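Side-chain contact in BH0493 protein (PDB 2QEE), which is a putative zinc-binding amidohydrolase whose substrate is not established, probably acting as a metal-dependent hydrolase: residues C[395-398]-C[399-402]. Residues are numbered along the deposited sequence; the frame is centred on the assembly and turned at random.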
ATOM      1  N   GLU C 395      -1.991  34.114   2.337  1.00 16.34           N
ATOM      2  CA  GLU C 395      -1.449  33.835   1.011  1.00 16.91           C
ATOM      3  C   GLU C 395       0.091  33.912   1.044  1.00 17.99           C
ATOM      4  O   GLU C 395       0.754  33.113   0.381  1.00 17.67           O
ATOM      5  CB  GLU C 395      -2.085  34.748  -0.036  1.00 20.08           C
ATOM      6  CG  GLU C 395      -1.606  34.423  -1.473  1.00 23.61           C
ATOM      7  CD  GLU C 395      -2.315  35.224  -2.496  1.00 30.56           C
ATOM      8  OE1 GLU C 395      -2.837  36.307  -2.138  1.00 28.36           O
ATOM      9  OE2 GLU C 395      -2.355  34.775  -3.661  1.00 24.46           O
ATOM     10  N   GLU C 396       0.640  34.806   1.874  1.00 16.19           N
ATOM     11  CA  GLU C 396       2.104  34.911   1.971  1.00 17.69           C
ATOM     12  C   GLU C 396       2.713  33.630   2.552  1.00 17.28           C
ATOM     13  O   GLU C 396       3.774  33.174   2.077  1.00 16.17           O
ATOM     14  CB  GLU C 396       2.565  36.156   2.746  1.00 19.51           C
ATOM     15  CG  GLU C 396       2.416  37.441   1.895  1.00 40.82           C
ATOM     16  CD  GLU C 396       3.078  37.325   0.493  1.00 39.48           C
ATOM     17  OE1 GLU C 396       4.325  37.188   0.446  1.00 46.22           O
ATOM     18  OE2 GLU C 396       2.351  37.339  -0.544  1.00 44.69           O
ATOM     19  N   GLU C 397       2.025  33.042   3.543  1.00 16.42           N
ATOM     20  CA  GLU C 397       2.494  31.786   4.107  1.00 15.28           C
ATOM     21  C   GLU C 397       2.418  30.644   3.117  1.00 15.47           C
ATOM     22  O   GLU C 397       3.354  29.809   3.078  1.00 16.69           O
ATOM     23  CB  GLU C 397       1.743  31.449   5.382  1.00 16.05           C
ATOM     24  CG  GLU C 397       2.118  32.414   6.545  1.00 18.94           C
ATOM     25  CD  GLU C 397       1.082  32.389   7.673  1.00 19.54           C
ATOM     26  OE1 GLU C 397      -0.007  31.855   7.433  1.00 18.89           O
ATOM     27  OE2 GLU C 397       1.385  32.948   8.748  1.00 22.31           O
ATOM     28  N   ILE C 398       1.327  30.582   2.348  1.00 13.92           N
ATOM     29  CA  ILE C 398       1.189  29.527   1.306  1.00 13.87           C
ATOM     30  C   ILE C 398       2.361  29.713   0.302  1.00 12.82           C
ATOM     31  O   ILE C 398       3.035  28.738  -0.068  1.00 13.52           O
ATOM     32  CB  ILE C 398      -0.147  29.658   0.574  1.00 14.65           C
ATOM     33  CG1 ILE C 398      -1.271  29.290   1.542  1.00 14.30           C
ATOM     34  CG2 ILE C 398      -0.151  28.769  -0.712  1.00 15.50           C
ATOM     35  CD1 ILE C 398      -2.662  29.621   0.954  1.00 15.55           C
ATOM     36  N   LYS C 399       2.633  30.963  -0.077  1.00 14.09           N
ATOM     37  CA  LYS C 399       3.722  31.222  -1.077  1.00 15.75           C
ATOM     38  C   LYS C 399       5.073  30.752  -0.538  1.00 15.56           C
ATOM     39  O   LYS C 399       5.825  30.095  -1.260  1.00 16.42           O
ATOM     40  CB  LYS C 399       3.727  32.712  -1.437  1.00 16.12           C
ATOM     41  CG  LYS C 399       2.621  33.005  -2.424  1.00 19.63           C
ATOM     42  CD  LYS C 399       2.617  34.501  -2.751  1.00 23.54           C
ATOM     43  CE  LYS C 399       1.493  34.833  -3.729  1.00 31.69           C
ATOM     44  NZ  LYS C 399       1.705  36.139  -4.396  1.00 36.85           N
ATOM     45  N   ARG C 400       5.318  30.989   0.754  1.00 14.98           N
ATOM     46  CA  ARG C 400       6.529  30.569   1.422  1.00 15.95           C
ATOM     47  C   ARG C 400       6.646  29.020   1.425  1.00 14.32           C
ATOM     48  O   ARG C 400       7.686  28.424   1.095  1.00 15.31           O
ATOM     49  CB  ARG C 400       6.492  31.093   2.853  1.00 14.90           C
ATOM     50  CG  ARG C 400       7.570  30.562   3.690  1.00 14.19           C
ATOM     51  CD  ARG C 400       7.295  30.756   5.160  1.00 18.89           C
ATOM     52  NE  ARG C 400       6.118  29.959   5.557  1.00 18.26           N
ATOM     53  CZ  ARG C 400       5.479  30.155   6.698  1.00 24.42           C
ATOM     54  NH1 ARG C 400       5.923  31.102   7.535  1.00 20.49           N
ATOM     55  NH2 ARG C 400       4.418  29.410   7.002  1.00 22.08           N
ATOM     56  N   ASP C 401       5.580  28.347   1.844  1.00 13.70           N
ATOM     57  CA  ASP C 401       5.601  26.882   1.944  1.00 14.30           C
ATOM     58  C   ASP C 401       5.811  26.285   0.541  1.00 12.62           C
ATOM     59  O   ASP C 401       6.528  25.272   0.418  1.00 12.35           O
ATOM     60  CB  ASP C 401       4.252  26.348   2.485  1.00 13.52           C
ATOM     61  CG  ASP C 401       3.933  26.780   3.939  1.00 16.99           C
ATOM     62  OD1 ASP C 401       4.808  27.124   4.733  1.00 15.63           O
ATOM     63  OD2 ASP C 401       2.710  26.822   4.222  1.00 16.37           O
ATOM     64  N   VAL C 402       5.135  26.841  -0.469  1.00 13.32           N
ATOM     65  CA  VAL C 402       5.221  26.349  -1.828  1.00 14.40           C
ATOM     66  C   VAL C 402       6.662  26.523  -2.343  1.00 15.64           C
ATOM     67  O   VAL C 402       7.232  25.628  -2.973  1.00 15.28           O
ATOM     68  CB  VAL C 402       4.160  26.998  -2.761  1.00 14.39           C
ATOM     69  CG1 VAL C 402       4.449  26.699  -4.239  1.00 13.74           C
ATOM     70  CG2 VAL C 402       2.751  26.461  -2.393  1.00 12.84           C
TER
HETATM   71  O   HOH W   1      -0.826  37.091  -5.105  1.00 58.26           O
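With chi1 at 171°, Arg400 CG lies opposite the backbone N, and a bend at chi3 (65°) turns the guanidinium beside Glu397, with NH2 3.7 Å from Glu397 CB. Glu397 and Arg400 run side by side in the same direction, yet Glu397 OE2 lies 5.0 Å from Arg400 NH2, beyond a salt bridge, and instead forms one with Arg112 of the second subunit. Arg400 grips its neighbour side-on: NE and NH2 both donate to Asp401 OD1 at 3.2 Å from the same face of the carboxylate, NE from 45° above its plane, while Asp401 OD2 is hydrogen-bonded to Tyr383 OH and to Ser89 OG of the second subunit. All this occupies the first turns of the C-terminal helix 395-414, whose alpha-helical i to i+4 bonding is explicit in Asp401 N to Glu397 O at 2.9 Å. Replacing Arg400 by an alanine is likely to take from Asp401 OD1 the two N-H donors just described and to leave Ile86 O of the second subunit without its NH1 partner. On another side, extended Lys399 crosses Glu395 and Glu396; its CD meets Glu396 OE2 at 3.6 Å, and a water accepts from Lys399 NZ at 2.8 Å and donates a weak bond to Glu395 OE2. Ile398 CG2 meets Val402 CG2 at 4.1 Å; Ile398 also packs on helix 8-21.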